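Local coordinates for protein Xaa-Pro Dipeptidase (Alteromonas macleodii, PDB 2QS8) that probably acts as a carboxypeptidase or dipeptidase of the metal-dependent amidohydrolase superfamily, holding magnesium and methionine in its active site, at residues K8-G14 with R27-D33; T60-G64 with L372-E376; V172-Y176 with Q215-D219; Y186-G192 with Y228-V232. Numbering follows the deposited sequence.

Interaction 1: residues K8-G14 with R27-D33; sequences KTLIHAG and RISIVID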
loop_
_atom_site.group_PDB
_atom_site.type_symbol
_atom_site.label_atom_id
_atom_site.label_comp_id
_atom_site.label_asym_id
_atom_site.label_seq_id
_atom_site.Cartn_x
_atom_site.Cartn_y
_atom_site.Cartn_z
ATOM N N LYS A 8 -19.765 -13.590 54.943
ATOM C CA LYS A 8 -20.229 -14.241 53.725
ATOM C C LYS A 8 -21.734 -14.087 53.519
ATOM O O LYS A 8 -22.464 -13.702 54.425
ATOM C CB LYS A 8 -19.873 -15.730 53.771
ATOM C CG LYS A 8 -18.427 -16.013 54.148
ATOM C CD LYS A 8 -18.107 -17.499 54.073
ATOM C CE LYS A 8 -16.631 -17.743 54.345
ATOM N NZ LYS A 8 -16.259 -19.166 54.176
ATOM N N THR A 9 -22.199 -14.379 52.312
ATOM C CA THR A 9 -23.610 -14.306 52.017
ATOM C C THR A 9 -24.137 -15.703 51.744
ATOM O O THR A 9 -23.514 -16.490 51.028
ATOM C CB THR A 9 -23.891 -13.437 50.785
ATOM O OG1 THR A 9 -23.476 -12.095 51.044
ATOM C CG2 THR A 9 -25.370 -13.457 50.455
ATOM N N LEU A 10 -25.290 -16.006 52.321
ATOM C CA LEU A 10 -25.908 -17.304 52.109
ATOM C C LEU A 10 -27.163 -17.156 51.268
ATOM O O LEU A 10 -27.988 -16.289 51.528
ATOM C CB LEU A 10 -26.290 -17.959 53.442
ATOM C CG LEU A 10 -27.143 -19.224 53.270
ATOM C CD1 LEU A 10 -26.267 -20.372 52.753
ATOM C CD2 LEU A 10 -27.795 -19.597 54.600
ATOM N N ILE A 11 -27.303 -18.013 50.266
ATOM C CA ILE A 11 -28.476 -17.985 49.406
ATOM C C ILE A 11 -29.175 -19.341 49.435
ATOM O O ILE A 11 -28.543 -20.381 49.232
ATOM C CB ILE A 11 -28.105 -17.667 47.935
ATOM C CG1 ILE A 11 -27.521 -16.260 47.830
ATOM C CG2 ILE A 11 -29.332 -17.786 47.049
ATOM C CD1 ILE A 11 -27.104 -15.895 46.425
ATOM N N HIS A 12 -30.477 -19.314 49.703
ATOM C CA HIS A 12 -31.293 -20.521 49.722
ATOM C C HIS A 12 -32.009 -20.542 48.385
ATOM O O HIS A 12 -32.909 -19.733 48.135
ATOM C CB HIS A 12 -32.315 -20.469 50.859
ATOM C CG HIS A 12 -31.771 -20.888 52.189
ATOM N ND1 HIS A 12 -32.478 -20.721 53.362
ATOM C CD2 HIS A 12 -30.609 -21.494 52.532
ATOM C CE1 HIS A 12 -31.773 -21.206 54.369
ATOM N NE2 HIS A 12 -30.635 -21.679 53.893
ATOM N N ALA A 13 -31.604 -21.456 47.517
ATOM C CA ALA A 13 -32.218 -21.552 46.208
ATOM C C ALA A 13 -33.252 -22.679 46.115
ATOM O O ALA A 13 -32.916 -23.859 46.249
ATOM C CB ALA A 13 -31.142 -21.732 45.145
ATOM N N GLY A 14 -34.507 -22.293 45.882
ATOM C CA GLY A 14 -35.580 -23.260 45.756
ATOM C C GLY A 14 -35.171 -24.279 44.722
ATOM O O GLY A 14 -35.161 -25.484 44.984
ATOM N N ARG A 27 -33.635 -27.387 46.178
ATOM C CA ARG A 27 -33.148 -26.930 47.479
ATOM C C ARG A 27 -31.641 -26.987 47.625
ATOM O O ARG A 27 -31.088 -27.997 48.054
ATOM C CB ARG A 27 -33.807 -27.747 48.598
ATOM C CG ARG A 27 -35.326 -27.554 48.689
ATOM C CD ARG A 27 -35.959 -28.420 49.771
ATOM N NE ARG A 27 -36.584 -29.616 49.217
ATOM C CZ ARG A 27 -35.917 -30.677 48.781
ATOM N NH1 ARG A 27 -34.595 -30.700 48.843
ATOM N NH2 ARG A 27 -36.568 -31.708 48.265
ATOM N N ILE A 28 -30.976 -25.895 47.268
ATOM C CA ILE A 28 -29.525 -25.828 47.371
ATOM C C ILE A 28 -29.069 -24.558 48.085
ATOM O O ILE A 28 -29.726 -23.525 48.019
ATOM C CB ILE A 28 -28.850 -25.906 45.958
ATOM C CG1 ILE A 28 -28.710 -27.365 45.514
ATOM C CG2 ILE A 28 -27.460 -25.296 45.990
ATOM C CD1 ILE A 28 -29.941 -27.971 44.951
ATOM N N SER A 29 -27.946 -24.656 48.786
ATOM C CA SER A 29 -27.375 -23.524 49.501
ATOM C C SER A 29 -26.101 -23.085 48.800
ATOM O O SER A 29 -25.182 -23.882 48.604
ATOM C CB SER A 29 -27.050 -23.897 50.948
ATOM O OG SER A 29 -28.218 -23.911 51.747
ATOM N N ILE A 30 -26.056 -21.816 48.413
ATOM C CA ILE A 30 -24.896 -21.257 47.735
ATOM C C ILE A 30 -24.266 -20.247 48.687
ATOM O O ILE A 30 -24.959 -19.394 49.235
ATOM C CB ILE A 30 -25.312 -20.545 46.432
ATOM C CG1 ILE A 30 -26.125 -21.507 45.564
ATOM C CG2 ILE A 30 -24.075 -20.057 45.688
ATOM C CD1 ILE A 30 -26.786 -20.856 44.369
ATOM N N VAL A 31 -22.958 -20.350 48.891
ATOM C CA VAL A 31 -22.281 -19.431 49.795
ATOM C C VAL A 31 -21.360 -18.510 49.021
ATOM O O VAL A 31 -20.509 -18.968 48.258
ATOM C CB VAL A 31 -21.464 -20.191 50.864
ATOM C CG1 VAL A 31 -21.005 -19.234 51.942
ATOM C CG2 VAL A 31 -22.299 -21.282 51.471
ATOM N N ILE A 32 -21.539 -17.209 49.217
ATOM C CA ILE A 32 -20.732 -16.210 48.533
ATOM C C ILE A 32 -19.758 -15.528 49.484
ATOM O O ILE A 32 -20.144 -15.047 50.549
ATOM C CB ILE A 32 -21.630 -15.144 47.875
ATOM C CG1 ILE A 32 -22.482 -15.797 46.788
ATOM C CG2 ILE A 32 -20.785 -14.027 47.296
ATOM C CD1 ILE A 32 -23.585 -14.911 46.264
ATOM N N ASP A 33 -18.491 -15.502 49.085
ATOM C CA ASP A 33 -17.430 -14.883 49.867
ATOM C C ASP A 33 -16.714 -13.901 48.936
ATOM O O ASP A 33 -15.968 -14.305 48.037
ATOM C CB ASP A 33 -16.470 -15.961 50.379
ATOM C CG ASP A 33 -15.361 -15.398 51.246
ATOM O OD1 ASP A 33 -15.609 -14.429 51.991
ATOM O OD2 ASP A 33 -14.237 -15.936 51.188
#

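Interaction 2: residues T60-G64 with L372-E376; sequences TVLPG and LGSIE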
loop_
_atom_site.group_PDB
_atom_site.type_symbol
_atom_site.label_atom_id
_atom_site.label_comp_id
_atom_site.label_asym_id
_atom_site.label_seq_id
_atom_site.Cartn_x
_atom_site.Cartn_y
_atom_site.Cartn_z
ATOM N N THR A 60 -36.009 -19.841 41.175
ATOM C CA THR A 60 -35.124 -20.747 40.474
ATOM C C THR A 60 -33.898 -19.883 40.198
ATOM O O THR A 60 -34.010 -18.813 39.599
ATOM C CB THR A 60 -35.711 -21.226 39.138
ATOM O OG1 THR A 60 -36.856 -22.058 39.383
ATOM C CG2 THR A 60 -34.666 -22.008 38.344
ATOM N N VAL A 61 -32.741 -20.331 40.673
ATOM C CA VAL A 61 -31.497 -19.602 40.491
ATOM C C VAL A 61 -30.735 -20.156 39.289
ATOM O O VAL A 61 -30.747 -21.367 39.032
ATOM C CB VAL A 61 -30.607 -19.701 41.763
ATOM C CG1 VAL A 61 -29.253 -19.058 41.509
ATOM C CG2 VAL A 61 -31.304 -19.025 42.940
ATOM N N LEU A 62 -30.097 -19.261 38.541
ATOM C CA LEU A 62 -29.306 -19.657 37.381
ATOM C C LEU A 62 -28.028 -18.823 37.371
ATOM O O LEU A 62 -27.914 -17.829 38.091
ATOM C CB LEU A 62 -30.071 -19.402 36.073
ATOM C CG LEU A 62 -31.541 -19.816 35.941
ATOM C CD1 LEU A 62 -32.425 -18.705 36.479
ATOM C CD2 LEU A 62 -31.884 -20.084 34.487
ATOM N N PRO A 63 -27.028 -19.239 36.587
ATOM C CA PRO A 63 -25.829 -18.404 36.596
ATOM C C PRO A 63 -26.136 -17.193 35.711
ATOM O O PRO A 63 -27.099 -17.224 34.947
ATOM C CB PRO A 63 -24.754 -19.327 36.022
ATOM C CG PRO A 63 -25.512 -20.262 35.150
ATOM C CD PRO A 63 -26.803 -20.510 35.882
ATOM N N GLY A 64 -25.353 -16.125 35.837
ATOM C CA GLY A 64 -25.589 -14.945 35.024
ATOM C C GLY A 64 -25.657 -15.277 33.546
ATOM O O GLY A 64 -24.836 -16.036 33.046
ATOM N N LEU A 372 -16.464 -17.990 34.956
ATOM C CA LEU A 372 -17.883 -17.681 34.872
ATOM C C LEU A 372 -18.586 -18.738 34.037
ATOM O O LEU A 372 -17.938 -19.626 33.484
ATOM C CB LEU A 372 -18.072 -16.306 34.221
ATOM C CG LEU A 372 -17.625 -15.101 35.052
ATOM C CD1 LEU A 372 -17.425 -13.880 34.151
ATOM C CD2 LEU A 372 -18.666 -14.825 36.128
ATOM N N GLY A 373 -19.912 -18.648 33.954
ATOM C CA GLY A 373 -20.655 -19.594 33.141
ATOM C C GLY A 373 -21.406 -20.682 33.877
ATOM O O GLY A 373 -22.239 -21.365 33.282
ATOM N N SER A 374 -21.124 -20.853 35.162
ATOM C CA SER A 374 -21.799 -21.880 35.951
ATOM C C SER A 374 -21.715 -21.583 37.440
ATOM O O SER A 374 -20.819 -20.872 37.900
ATOM C CB SER A 374 -21.186 -23.259 35.686
ATOM O OG SER A 374 -19.852 -23.319 36.163
ATOM N N ILE A 375 -22.665 -22.120 38.194
ATOM C CA ILE A 375 -22.663 -21.917 39.632
ATOM C C ILE A 375 -21.917 -23.105 40.223
ATOM O O ILE A 375 -22.485 -24.170 40.469
ATOM C CB ILE A 375 -24.089 -21.801 40.162
ATOM C CG1 ILE A 375 -24.768 -20.609 39.468
ATOM C CG2 ILE A 375 -24.069 -21.618 41.670
ATOM C CD1 ILE A 375 -26.205 -20.365 39.857
ATOM N N GLU A 376 -20.619 -22.899 40.411
ATOM C CA GLU A 376 -19.709 -23.912 40.915
ATOM C C GLU A 376 -18.726 -23.241 41.859
ATOM O O GLU A 376 -18.376 -22.073 41.675
ATOM C CB GLU A 376 -18.946 -24.532 39.740
ATOM C CG GLU A 376 -19.035 -26.048 39.636
ATOM C CD GLU A 376 -18.767 -26.562 38.219
ATOM O OE1 GLU A 376 -18.718 -27.797 38.035
ATOM O OE2 GLU A 376 -18.617 -25.738 37.289
HETATM O O HOH W 1 -22.352 -16.186 34.047
#

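Interaction 3: residues V172-Y176 with Q215-D219; sequences VNGPY and QEEVD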
loop_
_atom_site.group_PDB
_atom_site.type_symbol
_atom_site.label_atom_id
_atom_site.label_comp_id
_atom_site.label_asym_id
_atom_site.label_seq_id
_atom_site.Cartn_x
_atom_site.Cartn_y
_atom_site.Cartn_z
ATOM N N VAL A 172 -10.968 -1.502 5.009
ATOM C CA VAL A 172 -9.722 -2.014 4.451
ATOM C C VAL A 172 -9.799 -2.698 3.093
ATOM O O VAL A 172 -10.869 -3.073 2.621
ATOM C CB VAL A 172 -9.126 -3.056 5.415
ATOM C CG1 VAL A 172 -8.915 -2.445 6.792
ATOM C CG2 VAL A 172 -10.074 -4.253 5.507
ATOM N N ASN A 173 -8.625 -2.880 2.500
ATOM C CA ASN A 173 -8.458 -3.560 1.221
ATOM C C ASN A 173 -7.054 -4.176 1.267
ATOM O O ASN A 173 -6.065 -3.463 1.442
ATOM C CB ASN A 173 -8.573 -2.577 0.048
ATOM C CG ASN A 173 -9.987 -2.072 -0.156
ATOM O OD1 ASN A 173 -10.896 -2.838 -0.501
ATOM N ND2 ASN A 173 -10.188 -0.775 0.062
ATOM N N GLY A 174 -6.977 -5.498 1.134
ATOM C CA GLY A 174 -5.693 -6.176 1.174
ATOM C C GLY A 174 -5.304 -6.589 2.582
ATOM O O GLY A 174 -5.852 -6.071 3.556
ATOM N N PRO A 175 -4.336 -7.508 2.723
ATOM C CA PRO A 175 -3.873 -7.998 4.028
ATOM C C PRO A 175 -3.126 -7.005 4.917
ATOM O O PRO A 175 -3.205 -7.088 6.144
ATOM C CB PRO A 175 -3.009 -9.201 3.653
ATOM C CG PRO A 175 -2.419 -8.782 2.344
ATOM C CD PRO A 175 -3.582 -8.140 1.623
ATOM N N TYR A 176 -2.389 -6.071 4.315
ATOM C CA TYR A 176 -1.653 -5.109 5.120
ATOM C C TYR A 176 -2.599 -4.098 5.763
ATOM O O TYR A 176 -2.434 -3.744 6.935
ATOM C CB TYR A 176 -0.570 -4.427 4.271
ATOM C CG TYR A 176 0.324 -5.449 3.617
ATOM C CD1 TYR A 176 0.529 -5.456 2.232
ATOM C CD2 TYR A 176 0.900 -6.470 4.379
ATOM C CE1 TYR A 176 1.284 -6.468 1.622
ATOM C CE2 TYR A 176 1.649 -7.475 3.783
ATOM C CZ TYR A 176 1.839 -7.474 2.406
ATOM O OH TYR A 176 2.578 -8.484 1.827
ATOM N N GLN A 215 -9.918 -14.521 0.702
ATOM C CA GLN A 215 -9.386 -15.502 1.636
ATOM C C GLN A 215 -8.121 -14.922 2.271
ATOM O O GLN A 215 -7.893 -15.060 3.472
ATOM C CB GLN A 215 -9.075 -16.820 0.931
ATOM C CG GLN A 215 -8.715 -17.939 1.895
ATOM C CD GLN A 215 -9.867 -18.277 2.836
ATOM O OE1 GLN A 215 -10.942 -18.715 2.405
ATOM N NE2 GLN A 215 -9.647 -18.075 4.131
ATOM N N GLU A 216 -7.304 -14.266 1.456
ATOM C CA GLU A 216 -6.078 -13.638 1.947
ATOM C C GLU A 216 -6.390 -12.573 3.016
ATOM O O GLU A 216 -5.693 -12.468 4.023
ATOM C CB GLU A 216 -5.333 -12.994 0.779
ATOM C CG GLU A 216 -4.151 -12.120 1.157
ATOM C CD GLU A 216 -3.513 -11.448 -0.065
ATOM O OE1 GLU A 216 -4.247 -10.831 -0.868
ATOM O OE2 GLU A 216 -2.274 -11.532 -0.223
ATOM N N GLU A 217 -7.435 -11.786 2.795
ATOM C CA GLU A 217 -7.807 -10.751 3.742
ATOM C C GLU A 217 -8.347 -11.314 5.065
ATOM O O GLU A 217 -7.973 -10.837 6.133
ATOM C CB GLU A 217 -8.831 -9.786 3.119
ATOM C CG GLU A 217 -8.311 -9.011 1.904
ATOM C CD GLU A 217 -9.385 -8.166 1.218
ATOM O OE1 GLU A 217 -10.555 -8.587 1.147
ATOM O OE2 GLU A 217 -9.045 -7.077 0.722
ATOM N N VAL A 218 -9.210 -12.322 5.013
ATOM C CA VAL A 218 -9.733 -12.868 6.257
ATOM C C VAL A 218 -8.669 -13.694 6.975
ATOM O O VAL A 218 -8.664 -13.763 8.202
ATOM C CB VAL A 218 -11.051 -13.689 6.045
ATOM C CG1 VAL A 218 -10.828 -14.858 5.101
ATOM C CG2 VAL A 218 -11.561 -14.179 7.384
ATOM N N ASP A 219 -7.754 -14.306 6.228
ATOM C CA ASP A 219 -6.671 -15.058 6.868
ATOM C C ASP A 219 -5.860 -14.034 7.677
ATOM O O ASP A 219 -5.461 -14.294 8.813
ATOM C CB ASP A 219 -5.740 -15.729 5.836
ATOM C CG ASP A 219 -6.351 -16.979 5.202
ATOM O OD1 ASP A 219 -7.308 -17.531 5.774
ATOM O OD2 ASP A 219 -5.870 -17.417 4.134
#

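Interaction 4: residues Y186-G192 with Y228-V232; sequences YKDGADG and YGMWV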
loop_
_atom_site.group_PDB
_atom_site.type_symbol
_atom_site.label_atom_id
_atom_site.label_comp_id
_atom_site.label_asym_id
_atom_site.label_seq_id
_atom_site.Cartn_x
_atom_site.Cartn_y
_atom_site.Cartn_z
ATOM N N TYR A 186 -6.900 -2.826 18.668
ATOM C CA TYR A 186 -6.108 -3.132 19.854
ATOM C C TYR A 186 -5.726 -1.793 20.511
ATOM O O TYR A 186 -5.765 -1.639 21.733
ATOM C CB TYR A 186 -4.820 -3.875 19.458
ATOM C CG TYR A 186 -3.712 -3.786 20.475
ATOM C CD1 TYR A 186 -3.786 -4.474 21.692
ATOM C CD2 TYR A 186 -2.586 -3.005 20.231
ATOM C CE1 TYR A 186 -2.759 -4.383 22.638
ATOM C CE2 TYR A 186 -1.557 -2.906 21.162
ATOM C CZ TYR A 186 -1.647 -3.598 22.363
ATOM O OH TYR A 186 -0.622 -3.508 23.271
ATOM N N LYS A 187 -5.370 -0.834 19.666
ATOM C CA LYS A 187 -4.959 0.483 20.123
ATOM C C LYS A 187 -6.112 1.207 20.806
ATOM O O LYS A 187 -5.903 1.842 21.826
ATOM C CB LYS A 187 -4.427 1.302 18.934
ATOM C CG LYS A 187 -3.805 2.658 19.269
ATOM C CD LYS A 187 -3.163 3.275 18.011
ATOM C CE LYS A 187 -2.618 4.668 18.291
ATOM N NZ LYS A 187 -1.753 5.134 17.188
ATOM N N ASP A 188 -7.323 1.093 20.260
ATOM C CA ASP A 188 -8.480 1.752 20.851
ATOM C C ASP A 188 -8.870 1.136 22.201
ATOM O O ASP A 188 -9.551 1.777 22.997
ATOM C CB ASP A 188 -9.693 1.689 19.920
ATOM C CG ASP A 188 -9.481 2.443 18.615
ATOM O OD1 ASP A 188 -8.753 3.461 18.602
ATOM O OD2 ASP A 188 -10.068 2.020 17.604
ATOM N N GLY A 189 -8.441 -0.103 22.439
ATOM C CA GLY A 189 -8.758 -0.782 23.684
ATOM C C GLY A 189 -9.734 -1.947 23.560
ATOM O O GLY A 189 -10.269 -2.398 24.562
ATOM N N ALA A 190 -9.965 -2.445 22.346
ATOM C CA ALA A 190 -10.899 -3.562 22.144
ATOM C C ALA A 190 -10.404 -4.915 22.685
ATOM O O ALA A 190 -9.200 -5.171 22.729
ATOM C CB ALA A 190 -11.219 -3.700 20.664
ATOM N N ASP A 191 -11.337 -5.770 23.093
ATOM C CA ASP A 191 -11.011 -7.106 23.607
ATOM C C ASP A 191 -10.952 -8.080 22.442
ATOM O O ASP A 191 -10.230 -9.076 22.485
ATOM C CB ASP A 191 -12.079 -7.615 24.588
ATOM C CG ASP A 191 -12.266 -6.710 25.782
ATOM O OD1 ASP A 191 -13.298 -6.002 25.843
ATOM O OD2 ASP A 191 -11.376 -6.716 26.656
ATOM N N GLY A 192 -11.727 -7.788 21.400
ATOM C CA GLY A 192 -11.762 -8.653 20.237
ATOM C C GLY A 192 -11.996 -7.931 18.926
ATOM O O GLY A 192 -12.028 -6.698 18.857
ATOM N N TYR A 228 -2.478 -10.700 18.821
ATOM C CA TYR A 228 -2.884 -9.800 19.881
ATOM C C TYR A 228 -3.825 -10.455 20.894
ATOM O O TYR A 228 -4.402 -9.781 21.744
ATOM C CB TYR A 228 -3.504 -8.525 19.276
ATOM C CG TYR A 228 -2.471 -7.687 18.544
ATOM C CD1 TYR A 228 -1.969 -8.096 17.302
ATOM C CD2 TYR A 228 -1.906 -6.561 19.144
ATOM C CE1 TYR A 228 -0.926 -7.415 16.687
ATOM C CE2 TYR A 228 -0.852 -5.869 18.534
ATOM C CZ TYR A 228 -0.369 -6.310 17.305
ATOM O OH TYR A 228 0.679 -5.668 16.701
ATOM N N GLY A 229 -3.947 -11.777 20.812
ATOM C CA GLY A 229 -4.805 -12.505 21.729
ATOM C C GLY A 229 -6.248 -12.040 21.679
ATOM O O GLY A 229 -6.913 -11.919 22.711
HETATM N N MSE A 230 -6.731 -11.779 20.470
HETATM C CA MSE A 230 -8.094 -11.305 20.276
HETATM C C MSE A 230 -8.962 -12.347 19.589
HETATM O O MSE A 230 -8.503 -13.026 18.673
HETATM C CB MSE A 230 -8.053 -10.030 19.443
HETATM C CG MSE A 230 -7.278 -8.927 20.124
HETATM SE SE MSE A 230 -7.163 -7.348 18.971
HETATM C CE MSE A 230 -8.759 -6.310 19.549
ATOM N N TRP A 231 -10.202 -12.504 20.051
ATOM C CA TRP A 231 -11.107 -13.453 19.407
ATOM C C TRP A 231 -11.645 -12.767 18.157
ATOM O O TRP A 231 -11.553 -11.542 18.029
ATOM C CB TRP A 231 -12.267 -13.857 20.333
ATOM C CG TRP A 231 -12.814 -12.749 21.199
ATOM C CD1 TRP A 231 -12.574 -12.562 22.527
ATOM C CD2 TRP A 231 -13.703 -11.692 20.801
ATOM N NE1 TRP A 231 -13.264 -11.465 22.986
ATOM C CE2 TRP A 231 -13.966 -10.914 21.951
ATOM C CE3 TRP A 231 -14.312 -11.337 19.591
ATOM C CZ2 TRP A 231 -14.801 -9.791 21.923
ATOM C CZ3 TRP A 231 -15.145 -10.219 19.561
ATOM C CH2 TRP A 231 -15.384 -9.464 20.720
ATOM N N VAL A 232 -12.200 -13.543 17.235
ATOM C CA VAL A 232 -12.735 -12.988 16.006
ATOM C C VAL A 232 -14.183 -13.426 15.762
ATOM O O VAL A 232 -14.457 -14.610 15.554
ATOM C CB VAL A 232 -11.850 -13.396 14.790
ATOM C CG1 VAL A 232 -12.434 -12.874 13.485
ATOM C CG2 VAL A 232 -10.438 -12.859 14.981
#

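Interaction 1: residues K8-G14 with R27-D33
Ile11 lies beside Ile30 and Ile32: its CB is 4.3 Å from Ile30 CB, and its CD1 reaches to 3.7 Å from Ile32 CD1. The two strands that carry these residues, 9-13 and 28-33, form an antiparallel pair in the small beta domain that accompanies the TIM barrel of this amidohydrolase. Their axes approach to 4.8 Å at 159°, and the register is unbroken from Thr9 opposite Ile32 to Ala13 opposite Ile28. Thr9-Ile32, Ile11-Ile30 and Ala13-Ile28 are hydrogen-bonded pairs, each with two bonds of 2.8 to 3.0 Å between the backbone N of either residue and the backbone O of its partner. These six side chains share one face of the sheet. Leu10, His12, Ser29 and Val31 belong to the other face, in the non-hydrogen-bonded pairs Leu10-Val31 and His12-Ser29. Leu10 and His12 turn their backbone polar groups instead to strand 52-56, which makes strand 9-16 an inner strand. On that second face the His12 ring stacks on Phe44 and bonds to Tyr53 and Ile45, while Ser29 is held by Gly43 and Ile45. At the corner where both chains turn, Arg27 N donates to Gly14 O at 2.7 Å, and Arg27 CA makes a CA-H...O contact of 3.3 Å with Ala13 O.

Interaction 2: residues T60-G64 with L372-E376
Ile375 and Pro63 supply most of the buried surface, 68 and 62 Å² respectively. The CA-to-CB bond of each points toward the opposite segment, and Pro63 CB meets Ile375 CG1 at 3.7 Å. The extended Ile375 side chain, m at chi1 and t at chi2, carries its CD1 onto the strand: this atom is 3.4 Å from Leu62 C, 3.6 Å from Pro63 N and 3.7 Å from Val61 CG1, so it rests on the peptide link before the proline as well as on a side chain. Segment 60-64 opens strand 60-67, which runs between strands 9-16 and 383-386 in the sheet and after which the chain soon reaches the metal ligands His69 and His71, the HxH pair of the amidohydrolase barrel. The loop 372-376 covers this strand just before the chain enters strand 383-386, and Ile375 also touches Leu16 and Leu383. Gly373 is the third contributor. Its carbonyl O lies 3.9 Å from Pro63 CG, and its phi of 104° would press a CB against the preceding carbonyl. Direct hydrogen bonds between the segments are absent; a water donates to Gly64 O at 2.7 Å and accepts a weak bond from Gly373 N at 3.5 Å.

Interaction 3: residues V172-Y176 with Q215-D219
Gln215 begins a helix, 215-227, whose first turn packs against the start of helix 175-188; in the TIM barrel these two outer helices are separated along the chain by strand 192-196. Its side chain stays out of reach of residues 172-176 and bonds to Arg244 O. Glu216 comes next and covers the proline, with its CD 3.7 Å from Pro175 CD, while its OE2 bonds to Tyr176 OH of a second subunit. Glu217 makes the polar link: although its CA-to-CB bond points sideways, its OE2 accepts a hydrogen bond from Gly174 N at 2.6 Å and 172°. Gly174 is the N-cap residue of helix 175-188; at its phi of 90° a CB would jam against the preceding carbonyl O. Glu217 OE1 forms a salt bridge with Arg183 of the second subunit, so one carboxylate serves the fold and the assembly. Val218 turns to Arg244 and Ala248 of helix 239-248. Asp219 closes the helical turn, its N bonded to Gln215 O and its OD1 accepting from Gln215 NE2, both at 2.9 Å.

Interaction 4: residues Y186-G192 with Y228-V232
This is a largely apolar contact between two neighbouring helix-to-strand turns of the TIM barrel, joining the turn from helix 175-188 into strand 192-196 with the turn from helix 215-227 into strand 231-236. Each helix ends in a Schellman motif, with Gly189 and Gly229 at positive phi as the C-prime residues. Met230, present as selenomethionine, has the most surface covered, 92 Å². Its SE lies 4.2 Å from Tyr186 CB, and its CE is 3.8 Å from Ala190 CB and 3.4 Å from both Ala190 O and Gly192 O, so it fills the space within the 186-192 turn. At the helix ends Tyr186 CG meets Tyr228 CD2 at 3.6 Å; the rings are oblique, with centroids 5.0 Å apart and planes at 55°. Further along, Gly192 CA makes a CH-pi contact with Trp231, sitting 3.4 Å from the centroid of the six-membered ring and only 4° off its normal. A CB on Gly192 would lie 2.2 Å from Trp231 CD2, so the close approach depends on the missing side chain. Arg111 makes a cation-pi contact with the same indole. Beyond the turns, Trp231 bonds to Ile193 through the backbone, while Asp191 and Gly192 bond to Ala139 of strand 136-139 and Ala190 rests on Ile121 of helix 119-128.

Interaction 1 lies in the beta domain and interaction 2 where its sheet runs on toward the barrel, whereas interactions 3 and 4 join consecutive units of the barrel. The centres of 1 and 2 are 12 Å apart, and they touch where Ala13 CB meets Val61 CG2 at 3.5 Å, since strands 9-16 and 60-67 are neighbours in one sheet. Interaction 1 closes before interaction 2 opens; the long chain segment that 2 spans contains both 3 and 4. These last two alternate along the chain and share helix 175-188, with centres about 17 Å apart: 3 joins the helix starts, 4 the turns that follow the helices. Both border other subunits. Interactions 1 and 3, centres 51 Å apart, lie on opposite sides of the chain's centre.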